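Local structure of pyridoxal kinase (Lactobacillus plantarum, 3H74) at residues A184-C189 with G202-P207; P140-A145 with I178-R183; A219-L224 with A236-W241; V246-A251 with G260-D265. The protein probably catalyses the ATP-dependent phosphorylation of pyridoxal to pyridoxal 5'-phosphate, as a kinase of the ribokinase clan. All blocks are in the same frame, centred on the assembly; numbering follows the deposited sequence.

Interaction 1: A184-C189 with G202-P207; sequences ADQIGC and GARRLP
Ile187 and Ala203 face each other as an antiparallel hydrogen-bonded pair. Ile187 N donates to Ala203 O, and Ala203 N returns a bond to Ile187 O at 3.0 Å. Two residues along each segment, Arg205 N gives a straight bond to Asp185 O at 2.9 Å, with an angle of 173° at the hydrogen. Water 1 donates to the same Asp185 O and to Arg205 O, so two donors grip that carbonyl. Gly188 and Gly202 form a non-hydrogen-bonded pair with CA atoms 3.8 Å apart; a CB on either glycine would clash with the opposite strand.

This is the beta hairpin of strands 186-192 and 198-204, two of the three strands of a small antiparallel sheet. Beyond the ladder, Asp185 OD2 makes a salt bridge to Arg204 NH1 at 3.1 Å. That oxygen stands off the guanidinium plane, so charge alone, not a directed N-H bond, draws the two together. An alanine in place of Asp185 would probably leave the Arg204 guanidinium without this countercharge and freer to turn. Arg205 CG sits anti to its backbone N (chi1 -169°) and packs on Ile187 CG2 at 4.0 Å. Arg205 NH1 then reaches Ala184 O in a weak bond of 3.4 Å, with the oxygen at the guanidinium edge. Gln182 of the preceding strand touches both Ile187 and Arg205. Asn243 of helix 231-251 binds Arg204 O and touches Ala203.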
loop_
_atom_site.group_PDB
_atom_site.type_symbol
_atom_site.label_atom_id
_atom_site.label_comp_id
_atom_site.label_asym_id
_atom_site.label_seq_id
_atom_site.Cartn_x
_atom_site.Cartn_y
_atom_site.Cartn_z
ATOM N N ALA A 184 19.901 -4.996 -11.736
ATOM C CA ALA A 184 20.221 -6.247 -12.402
ATOM C C ALA A 184 19.002 -7.176 -12.369
ATOM O O ALA A 184 17.940 -6.829 -12.898
ATOM C CB ALA A 184 21.455 -6.904 -11.778
ATOM N N ASP A 185 19.165 -8.359 -11.782
ATOM C CA ASP A 185 18.072 -9.327 -11.702
ATOM C C ASP A 185 17.164 -9.216 -10.468
ATOM O O ASP A 185 16.331 -10.097 -10.238
ATOM C CB ASP A 185 18.647 -10.741 -11.827
ATOM C CG ASP A 185 19.795 -10.988 -10.885
ATOM O OD1 ASP A 185 19.775 -10.485 -9.744
ATOM O OD2 ASP A 185 20.730 -11.695 -11.302
ATOM N N GLN A 186 17.338 -8.141 -9.693
ATOM C CA GLN A 186 16.565 -7.923 -8.466
ATOM C C GLN A 186 15.472 -6.885 -8.684
ATOM O O GLN A 186 15.581 -6.023 -9.556
ATOM C CB GLN A 186 17.480 -7.466 -7.327
ATOM C CG GLN A 186 18.738 -8.313 -7.153
ATOM C CD GLN A 186 18.503 -9.585 -6.364
ATOM O OE1 GLN A 186 18.741 -10.692 -6.859
ATOM N NE2 GLN A 186 18.045 -9.440 -5.129
ATOM N N ILE A 187 14.409 -6.995 -7.891
ATOM C CA ILE A 187 13.416 -5.934 -7.787
ATOM C C ILE A 187 13.192 -5.659 -6.302
ATOM O O ILE A 187 13.256 -6.563 -5.478
ATOM C CB ILE A 187 12.114 -6.265 -8.565
ATOM C CG1 ILE A 187 11.224 -5.013 -8.680
ATOM C CG2 ILE A 187 11.378 -7.467 -7.954
ATOM C CD1 ILE A 187 10.057 -5.132 -9.662
ATOM N N GLY A 188 12.971 -4.400 -5.948
ATOM C CA GLY A 188 12.812 -4.066 -4.546
ATOM C C GLY A 188 12.620 -2.593 -4.273
ATOM O O GLY A 188 12.186 -1.835 -5.141
ATOM N N CYS A 189 12.972 -2.214 -3.051
ATOM C CA CYS A 189 12.666 -0.901 -2.502
ATOM C C CYS A 189 13.907 -0.037 -2.383
ATOM O O CYS A 189 14.975 -0.503 -1.975
ATOM C CB CYS A 189 12.033 -1.067 -1.117
ATOM S SG CYS A 189 10.402 -1.855 -1.118
ATOM N N GLY A 202 16.368 -5.661 -2.266
ATOM C CA GLY A 202 15.515 -6.361 -3.187
ATOM C C GLY A 202 15.579 -7.889 -3.094
ATOM O O GLY A 202 16.168 -8.426 -2.241
ATOM N N ALA A 203 14.891 -8.527 -3.991
ATOM C CA ALA A 203 14.913 -9.966 -4.077
ATOM C C ALA A 203 14.930 -10.304 -5.560
ATOM O O ALA A 203 14.536 -9.487 -6.398
ATOM C CB ALA A 203 13.693 -10.556 -3.384
ATOM N N ARG A 204 15.397 -11.501 -5.892
ATOM C CA ARG A 204 15.511 -11.902 -7.287
ATOM C C ARG A 204 14.133 -11.948 -7.949
ATOM O O ARG A 204 13.231 -12.628 -7.466
ATOM C CB ARG A 204 16.223 -13.248 -7.366
ATOM C CG ARG A 204 16.635 -13.668 -8.770
ATOM C CD ARG A 204 17.595 -14.869 -8.746
ATOM N NE ARG A 204 18.840 -14.552 -8.045
ATOM C CZ ARG A 204 20.015 -14.330 -8.634
ATOM N NH1 ARG A 204 20.146 -14.433 -9.952
ATOM N NH2 ARG A 204 21.072 -14.036 -7.894
ATOM N N ARG A 205 13.988 -11.218 -9.048
ATOM C CA ARG A 205 12.713 -11.062 -9.723
ATOM C C ARG A 205 12.264 -12.388 -10.336
ATOM O O ARG A 205 13.050 -13.090 -10.992
ATOM C CB ARG A 205 12.860 -9.968 -10.780
ATOM C CG ARG A 205 11.588 -9.474 -11.426
ATOM C CD ARG A 205 11.905 -8.226 -12.265
ATOM N NE ARG A 205 12.902 -8.476 -13.319
ATOM C CZ ARG A 205 14.192 -8.123 -13.280
ATOM N NH1 ARG A 205 14.705 -7.475 -12.236
ATOM N NH2 ARG A 205 14.982 -8.413 -14.307
ATOM N N LEU A 206 10.996 -12.718 -10.116
ATOM C CA LEU A 206 10.395 -13.948 -10.622
ATOM C C LEU A 206 9.567 -13.634 -11.864
ATOM O O LEU A 206 9.051 -12.526 -11.986
ATOM C CB LEU A 206 9.531 -14.608 -9.538
ATOM C CG LEU A 206 10.241 -14.843 -8.192
ATOM C CD1 LEU A 206 9.287 -15.426 -7.155
ATOM C CD2 LEU A 206 11.476 -15.740 -8.355
ATOM N N PRO A 207 9.444 -14.594 -12.794
ATOM C CA PRO A 207 8.715 -14.331 -14.039
ATOM C C PRO A 207 7.220 -14.173 -13.818
ATOM O O PRO A 207 6.651 -14.807 -12.932
ATOM C CB PRO A 207 8.983 -15.586 -14.874
ATOM C CG PRO A 207 9.244 -16.655 -13.857
ATOM C CD PRO A 207 9.982 -15.968 -12.751
HETATM O O HOH W 1 15.437 -12.149 -11.966
#

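Interaction 2: P140-A145 with I178-R183; sequences PNTTEA and ITDVQR. With SO4 (sulfate ion), chain B.
Thr142 meets the carboxylate of Asp180 with two donors. Its OG1 gives a hydrogen bond to Asp180 OD1 at 2.7 Å, and its backbone N gives a straight one to Asp180 OD2 at 3.1 Å. Both oxygens are met on their syn side. Thr142 OG1 lies beside its backbone N (chi1 -72°), which lets one residue offer both donors. This grip fixes the carboxylate's rotation at the N-terminal end of helix 142-149.

The tightly packed part lies around Ile178. Its CD1 rests on Ala145 CB at 3.7 Å, and its CG2 touches Thr142 OG1. Thr179 N donates to Pro140 O at 3.0 Å. Asn141 is the N-cap of the helix: its OD1 accepts from Glu144 N, and its N donates to Glu144 OE1 at 2.9 Å, completing a capping box. Glu144 OE2 is bound by Leu110 N and Gly111 N.

The looser side, at the partly exposed Asn141 and Asp180, holds a water and a sulfate. Water 2 accepts from Thr143 N and may donate to Asp180 OD2, 3.2 Å away. Asn141 ND2 holds sulfate O2 at 2.9 Å in a nearly straight bond; the ion probably comes from the crystallisation liquor. Asn141 to Glu144 match the N-x-x-E motif of the ribokinase superfamily, which in relatives lies by the metal and phosphate site; the sulfate is consistent with that.

Helix 159-167 covers Ile178 and Ala145, at Leu166. Strand 178-183 pairs onward with strand 186-192.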
loop_
_atom_site.group_PDB
_atom_site.type_symbol
_atom_site.label_atom_id
_atom_site.label_comp_id
_atom_site.label_asym_id
_atom_site.label_seq_id
_atom_site.Cartn_x
_atom_site.Cartn_y
_atom_site.Cartn_z
ATOM N N PRO A 140 5.171 4.599 -3.104
ATOM C CA PRO A 140 4.912 4.743 -4.528
ATOM C C PRO A 140 5.721 3.756 -5.359
ATOM O O PRO A 140 6.839 3.385 -4.982
ATOM C CB PRO A 140 5.411 6.165 -4.819
ATOM C CG PRO A 140 6.482 6.385 -3.794
ATOM C CD PRO A 140 5.904 5.766 -2.564
ATOM N N ASN A 141 5.166 3.355 -6.493
ATOM C CA ASN A 141 5.975 2.756 -7.540
ATOM C C ASN A 141 6.647 3.885 -8.339
ATOM O O ASN A 141 6.522 5.066 -7.988
ATOM C CB ASN A 141 5.150 1.787 -8.411
ATOM C CG ASN A 141 4.033 2.477 -9.174
ATOM O OD1 ASN A 141 4.131 3.655 -9.507
ATOM N ND2 ASN A 141 2.964 1.740 -9.475
ATOM N N THR A 142 7.355 3.525 -9.402
ATOM C CA THR A 142 8.152 4.488 -10.158
ATOM C C THR A 142 7.270 5.494 -10.909
ATOM O O THR A 142 7.629 6.666 -11.045
ATOM C CB THR A 142 9.146 3.740 -11.084
ATOM O OG1 THR A 142 10.182 3.163 -10.283
ATOM C CG2 THR A 142 9.783 4.663 -12.090
ATOM N N THR A 143 6.104 5.040 -11.368
ATOM C CA THR A 143 5.126 5.921 -12.006
ATOM C C THR A 143 4.584 6.944 -11.005
ATOM O O THR A 143 4.515 8.148 -11.283
ATOM C CB THR A 143 3.954 5.111 -12.610
ATOM O OG1 THR A 143 4.459 4.199 -13.590
ATOM C CG2 THR A 143 2.936 6.018 -13.271
ATOM N N GLU A 144 4.206 6.453 -9.832
ATOM C CA GLU A 144 3.636 7.287 -8.785
ATOM C C GLU A 144 4.646 8.283 -8.225
ATOM O O GLU A 144 4.291 9.410 -7.901
ATOM C CB GLU A 144 3.050 6.403 -7.691
ATOM C CG GLU A 144 1.804 5.688 -8.191
ATOM C CD GLU A 144 1.507 4.361 -7.517
ATOM O OE1 GLU A 144 2.326 3.867 -6.707
ATOM O OE2 GLU A 144 0.428 3.814 -7.837
ATOM N N ALA A 145 5.906 7.875 -8.123
ATOM C CA ALA A 145 6.958 8.782 -7.653
ATOM C C ALA A 145 7.046 10.026 -8.539
ATOM O O ALA A 145 7.095 11.157 -8.046
ATOM C CB ALA A 145 8.288 8.069 -7.607
ATOM N N ILE A 178 10.364 3.938 -2.848
ATOM C CA ILE A 178 9.919 3.491 -4.169
ATOM C C ILE A 178 10.037 1.970 -4.228
ATOM O O ILE A 178 11.083 1.430 -3.901
ATOM C CB ILE A 178 10.703 4.177 -5.319
ATOM C CG1 ILE A 178 10.494 5.691 -5.257
ATOM C CG2 ILE A 178 10.257 3.628 -6.671
ATOM C CD1 ILE A 178 11.340 6.487 -6.251
ATOM N N THR A 179 8.970 1.288 -4.647
ATOM C CA THR A 179 8.832 -0.164 -4.404
ATOM C C THR A 179 9.160 -1.131 -5.557
ATOM O O THR A 179 9.155 -2.350 -5.363
ATOM C CB THR A 179 7.409 -0.498 -3.905
ATOM O OG1 THR A 179 6.463 -0.104 -4.901
ATOM C CG2 THR A 179 7.111 0.217 -2.578
ATOM N N ASP A 180 9.449 -0.599 -6.738
ATOM C CA ASP A 180 9.630 -1.429 -7.938
ATOM C C ASP A 180 10.968 -1.160 -8.614
ATOM O O ASP A 180 11.106 -1.310 -9.836
ATOM C CB ASP A 180 8.483 -1.183 -8.928
ATOM C CG ASP A 180 8.424 0.263 -9.419
ATOM O OD1 ASP A 180 9.198 1.099 -8.913
ATOM O OD2 ASP A 180 7.606 0.563 -10.316
ATOM N N VAL A 181 11.950 -0.750 -7.827
ATOM C CA VAL A 181 13.254 -0.426 -8.375
ATOM C C VAL A 181 13.960 -1.717 -8.767
ATOM O O VAL A 181 14.088 -2.634 -7.957
ATOM C CB VAL A 181 14.110 0.377 -7.373
ATOM C CG1 VAL A 181 15.513 0.611 -7.919
ATOM C CG2 VAL A 181 13.455 1.713 -7.063
ATOM N N GLN A 182 14.405 -1.775 -10.019
ATOM C CA GLN A 182 15.127 -2.928 -10.529
ATOM C C GLN A 182 16.620 -2.662 -10.563
ATOM O O GLN A 182 17.064 -1.596 -11.003
ATOM C CB GLN A 182 14.598 -3.326 -11.908
ATOM C CG GLN A 182 13.175 -3.861 -11.837
ATOM C CD GLN A 182 12.622 -4.306 -13.169
ATOM O OE1 GLN A 182 11.571 -3.835 -13.601
ATOM N NE2 GLN A 182 13.313 -5.227 -13.823
ATOM N N ARG A 183 17.389 -3.618 -10.058
ATOM C CA ARG A 183 18.841 -3.571 -10.128
ATOM C C ARG A 183 19.303 -4.941 -10.547
ATOM O O ARG A 183 19.126 -5.918 -9.805
ATOM C CB ARG A 183 19.459 -3.199 -8.783
ATOM C CG ARG A 183 19.345 -1.731 -8.448
ATOM C CD ARG A 183 20.194 -1.389 -7.257
ATOM N NE ARG A 183 20.096 0.028 -6.918
ATOM C CZ ARG A 183 20.718 0.596 -5.891
ATOM N NH1 ARG A 183 21.490 -0.129 -5.091
ATOM N NH2 ARG A 183 20.561 1.894 -5.661
HETATM S S SO4 B . 2.049 -1.562 -7.480
HETATM O O1 SO4 B . 1.309 -0.502 -6.795
HETATM O O2 SO4 B . 2.903 -0.990 -8.520
HETATM O O3 SO4 B . 2.844 -2.331 -6.523
HETATM O O4 SO4 B . 1.091 -2.463 -8.130
HETATM O O HOH W 2 5.483 2.168 -12.161
#

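Interaction 3: A219-L224 with A236-W241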
loop_
_atom_site.group_PDB
_atom_site.type_symbol
_atom_site.label_atom_id
_atom_site.label_comp_id
_atom_site.label_asym_id
_atom_site.label_seq_id
_atom_site.Cartn_x
_atom_site.Cartn_y
_atom_site.Cartn_z
ATOM N N ALA A 219 0.717 -4.063 3.321
ATOM C CA ALA A 219 0.219 -4.625 4.573
ATOM C C ALA A 219 1.367 -5.158 5.429
ATOM O O ALA A 219 1.404 -4.935 6.635
ATOM C CB ALA A 219 -0.828 -5.713 4.313
ATOM N N VAL A 220 2.296 -5.874 4.801
ATOM C CA VAL A 220 3.440 -6.426 5.531
ATOM C C VAL A 220 4.326 -5.323 6.105
ATOM O O VAL A 220 4.728 -5.380 7.265
ATOM C CB VAL A 220 4.249 -7.409 4.658
ATOM C CG1 VAL A 220 5.556 -7.771 5.316
ATOM C CG2 VAL A 220 3.425 -8.660 4.381
ATOM N N ILE A 221 4.611 -4.314 5.292
ATOM C CA ILE A 221 5.430 -3.197 5.756
ATOM C C ILE A 221 4.771 -2.468 6.932
ATOM O O ILE A 221 5.409 -2.238 7.971
ATOM C CB ILE A 221 5.756 -2.234 4.596
ATOM C CG1 ILE A 221 6.739 -2.898 3.623
ATOM C CG2 ILE A 221 6.303 -0.891 5.113
ATOM C CD1 ILE A 221 6.990 -2.134 2.339
ATOM N N ALA A 222 3.486 -2.142 6.796
ATOM C CA ALA A 222 2.770 -1.484 7.880
ATOM C C ALA A 222 2.762 -2.357 9.124
ATOM O O ALA A 222 2.975 -1.852 10.233
ATOM C CB ALA A 222 1.361 -1.131 7.463
ATOM N N GLY A 223 2.514 -3.658 8.952
ATOM C CA GLY A 223 2.470 -4.579 10.079
ATOM C C GLY A 223 3.791 -4.671 10.817
ATOM O O GLY A 223 3.829 -4.689 12.051
ATOM N N LEU A 224 4.887 -4.734 10.073
ATOM C CA LEU A 224 6.210 -4.813 10.698
ATOM C C LEU A 224 6.605 -3.507 11.385
ATOM O O LEU A 224 7.115 -3.514 12.512
ATOM C CB LEU A 224 7.271 -5.245 9.683
ATOM C CG LEU A 224 7.141 -6.678 9.164
ATOM C CD1 LEU A 224 8.048 -6.880 7.962
ATOM C CD2 LEU A 224 7.464 -7.701 10.260
ATOM N N ALA A 236 13.700 -5.152 4.051
ATOM C CA ALA A 236 14.383 -6.389 3.675
ATOM C C ALA A 236 13.450 -7.592 3.853
ATOM O O ALA A 236 13.291 -8.399 2.938
ATOM C CB ALA A 236 15.671 -6.557 4.472
ATOM N N ARG A 237 12.817 -7.693 5.020
ATOM C CA ARG A 237 11.920 -8.812 5.294
ATOM C C ARG A 237 10.695 -8.784 4.382
ATOM O O ARG A 237 10.285 -9.826 3.850
ATOM C CB ARG A 237 11.492 -8.827 6.757
ATOM C CG ARG A 237 10.458 -9.894 7.093
ATOM C CD ARG A 237 10.261 -9.982 8.588
ATOM N NE ARG A 237 11.328 -10.767 9.193
ATOM C CZ ARG A 237 11.870 -10.542 10.388
ATOM N NH1 ARG A 237 12.834 -11.341 10.826
ATOM N NH2 ARG A 237 11.470 -9.524 11.142
ATOM N N ALA A 238 10.112 -7.601 4.185
ATOM C CA ALA A 238 8.913 -7.484 3.361
ATOM C C ALA A 238 9.183 -7.927 1.929
ATOM O O ALA A 238 8.374 -8.629 1.322
ATOM C CB ALA A 238 8.374 -6.070 3.396
ATOM N N ASN A 239 10.332 -7.552 1.403
ATOM C CA ASN A 239 10.690 -7.993 0.043
ATOM C C ASN A 239 10.882 -9.512 -0.073
ATOM O O ASN A 239 10.462 -10.130 -0.997
ATOM C CB ASN A 239 11.924 -7.167 -0.441
ATOM C CG ASN A 239 11.502 -5.775 -0.891
ATOM O OD1 ASN A 239 11.069 -5.609 -1.953
ATOM N ND2 ASN A 239 11.503 -4.861 -0.003
ATOM N N GLN A 240 11.509 -10.073 0.929
ATOM C CA GLN A 240 11.716 -11.496 0.970
ATOM C C GLN A 240 10.368 -12.230 1.064
ATOM O O GLN A 240 10.140 -13.182 0.390
ATOM C CB GLN A 240 12.598 -11.937 2.147
ATOM C CG GLN A 240 12.498 -13.496 2.284
ATOM C CD GLN A 240 13.597 -14.156 3.131
ATOM O OE1 GLN A 240 13.395 -14.359 4.340
ATOM N NE2 GLN A 240 14.712 -14.503 2.504
ATOM N N TRP A 241 9.497 -11.730 1.918
ATOM C CA TRP A 241 8.171 -12.372 2.113
ATOM C C TRP A 241 7.292 -12.256 0.858
ATOM O O TRP A 241 6.632 -13.176 0.482
ATOM C CB TRP A 241 7.521 -11.708 3.340
ATOM C CG TRP A 241 7.999 -12.252 4.670
ATOM C CD1 TRP A 241 8.945 -13.173 4.882
ATOM C CD2 TRP A 241 7.448 -11.928 5.937
ATOM N NE1 TRP A 241 9.033 -13.448 6.219
ATOM C CE2 TRP A 241 8.111 -12.703 6.880
ATOM C CE3 TRP A 241 6.439 -11.084 6.359
ATOM C CZ2 TRP A 241 7.818 -12.623 8.255
ATOM C CZ3 TRP A 241 6.139 -11.023 7.739
ATOM C CH2 TRP A 241 6.847 -11.785 8.636
#
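Val220 CG1 packs against Ala238 CB and the Trp241 ring where two successive helices, 213-226 and 231-251, run back past each other. They form an antiparallel helical hairpin within this kinase of the ribokinase clan. The local axes approach to 9.3 Å with 145° between their directions.

The contact is apolar. Ala238 CB sits between two side chains of the other helix. Ile221 CG1 touches it at 3.6 Å and Val220 CG1 at 3.8 Å. Val220 CG1 lies anti to its backbone N (chi1 169°), and it also meets Trp241 CE3 at 3.6 Å. Its approach to the indole is oblique. Leu224 CD2 comes no closer to the ring than 4.4 Å, at CZ3.

A second group of contacts involves the aliphatic part of Arg237. Leu224 and Arg237 cross at about a right angle, and Leu224 CD1 touches Arg237 CD at 3.9 Å. Tyr229, in the connecting loop, touches both of these residues.

Helix 264-274 also packs on the Trp241 side chain, through Leu266, Ala269 and Ile270. Within helix 231-251, Arg237 CG stands over the centre of one face of the Trp241 ring, 3.7 Å above its plane.

Interaction 4: V246-A251 with G260-D265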
loop_
_atom_site.group_PDB
_atom_site.type_symbol
_atom_site.label_atom_id
_atom_site.label_comp_id
_atom_site.label_asym_id
_atom_site.label_seq_id
_atom_site.Cartn_x
_atom_site.Cartn_y
_atom_site.Cartn_z
ATOM N N VAL A 246 4.917 -14.753 -4.016
ATOM C CA VAL A 246 4.862 -14.929 -5.467
ATOM C C VAL A 246 5.330 -16.336 -5.870
ATOM O O VAL A 246 4.685 -16.985 -6.692
ATOM C CB VAL A 246 5.645 -13.835 -6.230
ATOM C CG1 VAL A 246 5.752 -14.178 -7.713
ATOM C CG2 VAL A 246 4.973 -12.473 -6.028
ATOM N N ALA A 247 6.411 -16.813 -5.249
ATOM C CA ALA A 247 6.899 -18.169 -5.522
ATOM C C ALA A 247 5.804 -19.194 -5.233
ATOM O O ALA A 247 5.600 -20.149 -5.994
ATOM C CB ALA A 247 8.138 -18.466 -4.720
ATOM N N GLU A 248 5.079 -19.008 -4.135
ATOM C CA GLU A 248 4.012 -19.945 -3.813
ATOM C C GLU A 248 2.888 -19.900 -4.843
ATOM O O GLU A 248 2.306 -20.923 -5.212
ATOM C CB GLU A 248 3.449 -19.724 -2.400
ATOM C CG GLU A 248 2.438 -20.810 -2.041
ATOM C CD GLU A 248 1.739 -20.616 -0.716
ATOM O OE1 GLU A 248 1.911 -19.570 -0.061
ATOM O OE2 GLU A 248 1.008 -21.554 -0.333
ATOM N N THR A 249 2.598 -18.691 -5.311
ATOM C CA THR A 249 1.559 -18.490 -6.319
ATOM C C THR A 249 1.914 -19.269 -7.587
ATOM O O THR A 249 1.079 -19.984 -8.139
ATOM C CB THR A 249 1.394 -16.992 -6.643
ATOM O OG1 THR A 249 1.173 -16.263 -5.427
ATOM C CG2 THR A 249 0.233 -16.748 -7.604
ATOM N N ILE A 250 3.165 -19.135 -8.022
ATOM C CA ILE A 250 3.653 -19.878 -9.190
ATOM C C ILE A 250 3.537 -21.391 -8.947
ATOM O O ILE A 250 3.058 -22.146 -9.803
ATOM C CB ILE A 250 5.102 -19.479 -9.512
ATOM C CG1 ILE A 250 5.154 -18.006 -9.919
ATOM C CG2 ILE A 250 5.689 -20.363 -10.625
ATOM C CD1 ILE A 250 6.549 -17.421 -10.026
ATOM N N ALA A 251 3.923 -21.826 -7.753
ATOM C CA ALA A 251 3.937 -23.251 -7.411
ATOM C C ALA A 251 2.549 -23.877 -7.420
ATOM O O ALA A 251 2.417 -25.086 -7.581
ATOM C CB ALA A 251 4.582 -23.452 -6.059
ATOM N N GLY A 260 -5.426 -13.009 -6.577
ATOM C CA GLY A 260 -4.234 -12.419 -6.016
ATOM C C GLY A 260 -3.251 -13.423 -5.436
ATOM O O GLY A 260 -3.541 -14.619 -5.294
ATOM N N VAL A 261 -2.074 -12.904 -5.088
ATOM C CA VAL A 261 -0.958 -13.716 -4.599
ATOM C C VAL A 261 -1.349 -14.621 -3.425
ATOM O O VAL A 261 -2.139 -14.232 -2.552
ATOM C CB VAL A 261 0.256 -12.795 -4.277
ATOM C CG1 VAL A 261 -0.015 -11.899 -3.093
ATOM C CG2 VAL A 261 1.508 -13.562 -4.073
ATOM N N ALA A 262 -0.816 -15.840 -3.431
ATOM C CA ALA A 262 -0.992 -16.795 -2.348
ATOM C C ALA A 262 -0.493 -16.231 -1.019
ATOM O O ALA A 262 0.530 -15.539 -0.957
ATOM C CB ALA A 262 -0.253 -18.089 -2.670
ATOM N N LEU A 263 -1.212 -16.586 0.043
ATOM C CA LEU A 263 -0.918 -16.079 1.381
ATOM C C LEU A 263 -0.453 -17.131 2.384
ATOM O O LEU A 263 0.007 -16.774 3.460
ATOM C CB LEU A 263 -2.137 -15.339 1.954
ATOM C CG LEU A 263 -2.630 -14.148 1.131
ATOM C CD1 LEU A 263 -3.917 -13.616 1.733
ATOM C CD2 LEU A 263 -1.569 -13.045 1.028
ATOM N N GLY A 264 -0.538 -18.416 2.038
ATOM C CA GLY A 264 -0.257 -19.482 3.001
ATOM C C GLY A 264 1.149 -19.459 3.571
ATOM O O GLY A 264 1.337 -19.485 4.787
ATOM N N ASP A 265 2.155 -19.425 2.701
ATOM C CA ASP A 265 3.545 -19.406 3.165
ATOM C C ASP A 265 3.820 -18.131 3.957
ATOM O O ASP A 265 4.540 -18.149 4.952
ATOM C CB ASP A 265 4.537 -19.546 2.003
ATOM C CG ASP A 265 4.626 -20.967 1.462
ATOM O OD1 ASP A 265 4.032 -21.887 2.057
ATOM O OD2 ASP A 265 5.305 -21.156 0.427
HETATM O O HOH W 3 2.414 -16.903 0.658
HETATM O O HOH W 4 1.241 -22.624 2.211
#
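Glu248 meets Asp265 at the start of helix 264-274, and buries more surface in the contact than any other residue. Its CG lies anti to the backbone N (chi1 -174°), and the chain beyond stays extended. Glu248 OE1 accepts from Asp265 N at 2.8 Å on its syn side, with 169° at the hydrogen. Water 3 donates to the same OE1 and to Ala262 O. Two donors hold this oxygen. Water 4 links Glu248 OE2 to Asp265 OD1.

The two carboxylates stack with their planes 16° apart, and Glu248 OE1 lies 3.8 Å from Asp265 OD2. The like charges would repel. The backbone N-H and the bridging waters probably offset this in part, as would the N-terminal end of the helix.

The contact closes the loop between helix 231-251 and helix 264-274, where the chain returns along the end of the longer helix. An alanine in place of Glu248 would probably leave Asp265 N without its side-chain acceptor, and waters 3 and 4 without one of their anchors.

Ala262 has the next largest buried surface. Its CB packs on Glu248 OE1 at 3.7 Å and on Thr249 OG1. Its N donates to Thr249 OG1 at 2.8 Å. Thr249 OG1 is also bonded to Ala245 O, one turn earlier in the helix.

Val261, with nearly as much surface buried, comes next to Thr249: its CG2 lies 3.0 Å from Thr249 OG1, a tight approach, and touches Val246 CG2 at 4.1 Å. Val261 also packs on Thr216 of helix 213-226, and Val246 on Thr213 of the same helix.

Overall arrangement
The four contacts close in series along the chain; none nests in or crosses another. Interaction 2 comes first and closes a loop of 32 residues, tying the start of helix 142-149 to strand 178-183. Interaction 1 follows and closes the hairpin 186-192/198-204. The two touch, because strands 178-183 and 186-192 are neighbours in the small three-stranded sheet. Interaction 3 then pairs helices 213-226 and 231-251. Interaction 4 joins the far end of helix 231-251 to the start of helix 264-274. Helix 231-251 serves interactions 3 and 4, and its Asn239 and Val246 touch interaction 1. Interactions 2 and 4 lie farthest apart, with centres about 22 Å from each other.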